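Local coordinates for protein probable transcriptional regulator (Pseudomonas aeruginosa PAO1, PDB 2GEN) that probably acts as a TetR-family transcriptional regulator, binding DNA through an N-terminal helix-turn-helix domain, at residues A[18-21]-A[27-30]; A[53-58]-A[102-107]. All coordinates share one frame; numbering follows the deposited sequence.

Overall arrangement
Contact 1 (18-21 with 27-30) lies within the DNA-binding domain, and contact 2 (53-58 with 102-107) ties that domain to the larger helical body. They follow one another along the chain, with centres about 11 Å apart and on the same side of the chain's centre, contact 1 about 20 Å from it and contact 2 about 10 Å. Phe20 bridges the two: its CD2 packs 3.6 Å from Phe104 CE1 and 3.6 Å from Leu58 CD2. A second link runs from Ile30 CD1 to Ile54 CD1, 3.7 Å apart. Helix 51-76 is thus met through Ile54 by Ile30, at the start of the predicted helix-turn-helix (29-48), and through Leu58 by Phe20 and Phe104.

Contact 1: A[18-21]-A[27-30]; sequences ACFS and ATTI
Thr28 reaches from the loop after helix 9-23 into the angle between Cys19 and Phe20, with its CA 6.1 Å from the CA of Phe20. All three side chains are buried, and the two segments hide 133 Å² between them.

The apolar part of the contact is carried by CG2 and CB of the threonine. Its methyl, CG2, sits 3.6 Å from Cys19 CB and also lies beside Phe20 CE1. Thr28 CB meets the phenyl group at its rim, in the ring plane, 3.7 Å from Phe20 CD1. The two side chains cross at about a right angle, so the threonine abuts the ring without stacking on it.

The polar part is led by OG1, which the first torsion of Thr28 sets beside its own backbone N and anti to the carbonyl carbon (chi1 -63°); CG2 is thereby anti to the N. OG1 comes 3.3 Å from Cys19 O without forming a bond to it, and its hydrogen-bond partner is Gly24 O, in the turn that follows the helix. It also borders the ring, 3.6 Å from Phe20 CD1. Lys51 NZ bonds to Thr28 O, and Thr29 OG1, at the N-cap of helix 30-37, bonds to Met32 N.

No hydrogen bond joins the two segments, and their contact is mainly van der Waals packing. The buried hydroxyl is satisfied by the turn, leaving the methyl for the core, and the residue before the N-cap of the first predicted helix-turn-helix helix is held against helix 9-23.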
loop_
_atom_site.group_PDB
_atom_site.type_symbol
_atom_site.label_atom_id
_atom_site.label_comp_id
_atom_site.label_asym_id
_atom_site.label_seq_id
_atom_site.Cartn_x
_atom_site.Cartn_y
_atom_site.Cartn_z
ATOM N N ALA A 18 1.408 -20.325 -9.262
ATOM C CA ALA A 18 0.095 -20.945 -9.425
ATOM C C ALA A 18 -0.311 -21.700 -8.146
ATOM O O ALA A 18 -1.448 -21.569 -7.680
ATOM C CB ALA A 18 0.119 -21.889 -10.624
ATOM N N CYS A 19 0.641 -22.440 -7.567
ATOM C CA CYS A 19 0.403 -23.176 -6.313
ATOM C C CYS A 19 0.079 -22.222 -5.178
ATOM O O CYS A 19 -0.919 -22.401 -4.483
ATOM C CB CYS A 19 1.619 -24.039 -5.934
ATOM S SG CYS A 19 1.972 -25.413 -7.040
ATOM N N PHE A 20 0.915 -21.191 -5.007
ATOM C CA PHE A 20 0.735 -20.206 -3.943
ATOM C C PHE A 20 -0.621 -19.512 -4.009
ATOM O O PHE A 20 -1.237 -19.248 -2.983
ATOM C CB PHE A 20 1.834 -19.132 -3.983
ATOM C CG PHE A 20 3.209 -19.618 -3.625
ATOM C CD1 PHE A 20 3.406 -20.786 -2.900
ATOM C CD2 PHE A 20 4.318 -18.860 -3.983
ATOM C CE1 PHE A 20 4.690 -21.213 -2.567
ATOM C CE2 PHE A 20 5.602 -19.253 -3.659
ATOM C CZ PHE A 20 5.801 -20.454 -2.929
ATOM N N SER A 21 -1.066 -19.210 -5.229
ATOM C CA SER A 21 -2.311 -18.474 -5.462
ATOM C C SER A 21 -3.523 -19.335 -5.150
ATOM O O SER A 21 -4.481 -18.855 -4.571
ATOM C CB SER A 21 -2.383 -17.983 -6.913
ATOM O OG SER A 21 -1.245 -17.191 -7.202
ATOM N N ALA A 27 0.292 -23.425 2.981
ATOM C CA ALA A 27 -0.240 -24.744 2.582
ATOM C C ALA A 27 0.397 -25.381 1.333
ATOM O O ALA A 27 0.149 -26.562 1.039
ATOM C CB ALA A 27 -1.761 -24.688 2.430
ATOM N N THR A 28 1.180 -24.615 0.572
ATOM C CA THR A 28 1.906 -25.192 -0.576
ATOM C C THR A 28 3.138 -25.953 -0.100
ATOM O O THR A 28 3.871 -25.497 0.780
ATOM C CB THR A 28 2.327 -24.110 -1.628
ATOM O OG1 THR A 28 1.154 -23.501 -2.179
ATOM C CG2 THR A 28 3.175 -24.710 -2.762
ATOM N N THR A 29 3.366 -27.121 -0.681
ATOM C CA THR A 29 4.566 -27.884 -0.371
ATOM C C THR A 29 5.449 -27.923 -1.601
ATOM O O THR A 29 4.979 -27.673 -2.714
ATOM C CB THR A 29 4.199 -29.326 0.027
ATOM O OG1 THR A 29 3.537 -29.952 -1.085
ATOM C CG2 THR A 29 3.277 -29.331 1.252
ATOM N N ILE A 30 6.729 -28.233 -1.407
ATOM C CA ILE A 30 7.639 -28.460 -2.524
ATOM C C ILE A 30 7.135 -29.573 -3.456
ATOM O O ILE A 30 7.369 -29.526 -4.656
ATOM C CB ILE A 30 9.108 -28.692 -2.050
ATOM C CG1 ILE A 30 10.095 -28.633 -3.222
ATOM C CG2 ILE A 30 9.264 -30.004 -1.273
ATOM C CD1 ILE A 30 10.632 -27.250 -3.489
#

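Contact 2: A[53-58]-A[102-107]; sequences RIHGEL and ARFILH
Phe104 extends from helix 99-114 and enters between His55 and Leu58 of helix 51-76. Its CG is anti to the backbone N (chi1 173°), an extended conformation that carries the ring across to the other helix. Leu58 also has CG anti to N, and with CD1 turned to chi2 60° it is CD2 that extends away from CA and lies over the centre of the phenyl face, a CH-pi contact 3.6 Å from the ring centroid. Leu58 CG adds to it, 3.6 Å from Phe104 CE2.

His55 takes the ring's outer edge. The CE1-CZ edge of Phe104 is turned to one imidazole face, with CZ 3.4 Å above its plane and displaced toward the rim, in an offset edge-to-face pair with planes at 70° and centroids 4.9 Å apart. Phe104 CZ also approaches His55 O in the phenyl plane.

Glu57 CB points away from this packing, and Arg53 grips Glu57 OE2 side-on through NE (2.8 Å) and NH2; Arg120 NH1 forms a salt bridge with the same oxygen. Leu58 reaches Leu17 and Phe20 of helix 9-23 as well. Such a junction, where the long helix after the helix-turn-helix packs on the regulatory body, is characteristic of TetR-family proteins.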
loop_
_atom_site.group_PDB
_atom_site.type_symbol
_atom_site.label_atom_id
_atom_site.label_comp_id
_atom_site.label_asym_id
_atom_site.label_seq_id
_atom_site.Cartn_x
_atom_site.Cartn_y
_atom_site.Cartn_z
ATOM N N ARG A 53 13.150 -20.603 -0.468
ATOM C CA ARG A 53 14.036 -19.958 -1.433
ATOM C C ARG A 53 13.276 -19.641 -2.732
ATOM O O ARG A 53 13.413 -18.552 -3.282
ATOM C CB ARG A 53 15.267 -20.782 -1.734
ATOM C CG ARG A 53 16.396 -19.883 -2.209
ATOM C CD ARG A 53 16.812 -20.317 -3.550
ATOM N NE ARG A 53 17.738 -19.384 -4.187
ATOM C CZ ARG A 53 19.046 -19.355 -3.957
ATOM N NH1 ARG A 53 19.586 -20.167 -3.051
ATOM N NH2 ARG A 53 19.810 -18.488 -4.605
ATOM N N ILE A 54 12.472 -20.599 -3.184
ATOM C CA ILE A 54 11.615 -20.417 -4.356
ATOM C C ILE A 54 10.670 -19.226 -4.161
ATOM O O ILE A 54 10.474 -18.412 -5.093
ATOM C CB ILE A 54 10.831 -21.700 -4.695
ATOM C CG1 ILE A 54 11.792 -22.775 -5.223
ATOM C CG2 ILE A 54 9.762 -21.423 -5.734
ATOM C CD1 ILE A 54 11.148 -24.166 -5.471
ATOM N N HIS A 55 10.091 -19.132 -2.968
ATOM C CA HIS A 55 9.242 -18.001 -2.565
ATOM C C HIS A 55 9.953 -16.639 -2.735
ATOM O O HIS A 55 9.399 -15.709 -3.355
ATOM C CB HIS A 55 8.789 -18.220 -1.119
ATOM C CG HIS A 55 7.930 -17.136 -0.562
ATOM N ND1 HIS A 55 8.448 -15.996 0.012
ATOM C CD2 HIS A 55 6.588 -17.037 -0.449
ATOM C CE1 HIS A 55 7.463 -15.234 0.441
ATOM N NE2 HIS A 55 6.321 -15.841 0.170
ATOM N N GLY A 56 11.171 -16.522 -2.213
ATOM C CA GLY A 56 11.955 -15.284 -2.361
ATOM C C GLY A 56 12.382 -15.014 -3.806
ATOM O O GLY A 56 12.392 -13.858 -4.255
ATOM N N GLU A 57 12.730 -16.060 -4.552
ATOM C CA GLU A 57 13.113 -15.885 -5.959
ATOM C C GLU A 57 11.902 -15.410 -6.775
ATOM O O GLU A 57 12.059 -14.562 -7.690
ATOM C CB GLU A 57 13.718 -17.157 -6.562
ATOM C CG GLU A 57 15.058 -17.614 -5.899
ATOM C CD GLU A 57 16.275 -16.797 -6.319
ATOM O OE1 GLU A 57 16.142 -15.789 -7.074
ATOM O OE2 GLU A 57 17.396 -17.149 -5.885
ATOM N N LEU A 58 10.720 -15.935 -6.451
ATOM C CA LEU A 58 9.478 -15.481 -7.100
ATOM C C LEU A 58 9.260 -13.972 -6.860
ATOM O O LEU A 58 8.885 -13.201 -7.788
ATOM C CB LEU A 58 8.274 -16.310 -6.614
ATOM C CG LEU A 58 6.878 -15.926 -7.163
ATOM C CD1 LEU A 58 6.846 -16.041 -8.703
ATOM C CD2 LEU A 58 5.743 -16.744 -6.513
ATOM N N ALA A 102 1.129 -9.951 -8.934
ATOM C CA ALA A 102 1.024 -8.646 -8.221
ATOM C C ALA A 102 0.543 -8.852 -6.776
ATOM O O ALA A 102 1.109 -8.284 -5.827
ATOM C CB ALA A 102 0.072 -7.681 -8.965
ATOM N N ARG A 103 -0.515 -9.653 -6.613
ATOM C CA ARG A 103 -1.044 -9.942 -5.276
ATOM C C ARG A 103 0.062 -10.517 -4.398
ATOM O O ARG A 103 0.240 -10.101 -3.248
ATOM C CB ARG A 103 -2.209 -10.911 -5.385
ATOM C CG ARG A 103 -3.184 -10.779 -4.269
ATOM C CD ARG A 103 -4.363 -11.722 -4.525
ATOM N NE ARG A 103 -5.296 -11.126 -5.477
ATOM C CZ ARG A 103 -5.453 -11.503 -6.737
ATOM N NH1 ARG A 103 -4.735 -12.497 -7.229
ATOM N NH2 ARG A 103 -6.335 -10.870 -7.515
ATOM N N PHE A 104 0.823 -11.455 -4.961
ATOM C CA PHE A 104 1.876 -12.139 -4.222
ATOM C C PHE A 104 2.910 -11.120 -3.755
ATOM O O PHE A 104 3.277 -11.092 -2.574
ATOM C CB PHE A 104 2.539 -13.213 -5.090
ATOM C CG PHE A 104 3.743 -13.842 -4.452
ATOM C CD1 PHE A 104 3.588 -14.894 -3.519
ATOM C CD2 PHE A 104 5.028 -13.415 -4.783
ATOM C CE1 PHE A 104 4.695 -15.471 -2.913
ATOM C CE2 PHE A 104 6.164 -13.994 -4.192
ATOM C CZ PHE A 104 5.980 -15.046 -3.239
ATOM N N ILE A 105 3.358 -10.250 -4.664
ATOM C CA ILE A 105 4.358 -9.243 -4.332
ATOM C C ILE A 105 3.858 -8.306 -3.221
ATOM O O ILE A 105 4.604 -7.979 -2.318
ATOM C CB ILE A 105 4.761 -8.388 -5.580
ATOM C CG1 ILE A 105 5.613 -9.223 -6.536
ATOM C CG2 ILE A 105 5.556 -7.124 -5.149
ATOM C CD1 ILE A 105 5.854 -8.531 -7.846
ATOM N N LEU A 106 2.594 -7.888 -3.303
ATOM C CA LEU A 106 2.017 -6.940 -2.359
ATOM C C LEU A 106 1.899 -7.525 -0.960
ATOM O O LEU A 106 1.788 -6.773 0.015
ATOM C CB LEU A 106 0.648 -6.431 -2.854
ATOM C CG LEU A 106 0.663 -5.499 -4.058
ATOM C CD1 LEU A 106 -0.766 -5.088 -4.373
ATOM C CD2 LEU A 106 1.552 -4.282 -3.792
ATOM N N HIS A 107 1.930 -8.853 -0.840
ATOM C CA HIS A 107 1.760 -9.475 0.475
ATOM C C HIS A 107 3.006 -10.159 1.034
ATOM O O HIS A 107 2.986 -10.665 2.164
ATOM C CB HIS A 107 0.554 -10.405 0.455
ATOM C CG HIS A 107 -0.733 -9.690 0.167
ATOM N ND1 HIS A 107 -1.682 -10.179 -0.708
ATOM C CD2 HIS A 107 -1.224 -8.515 0.640
ATOM C CE1 HIS A 107 -2.707 -9.344 -0.751
ATOM N NE2 HIS A 107 -2.455 -8.328 0.058
#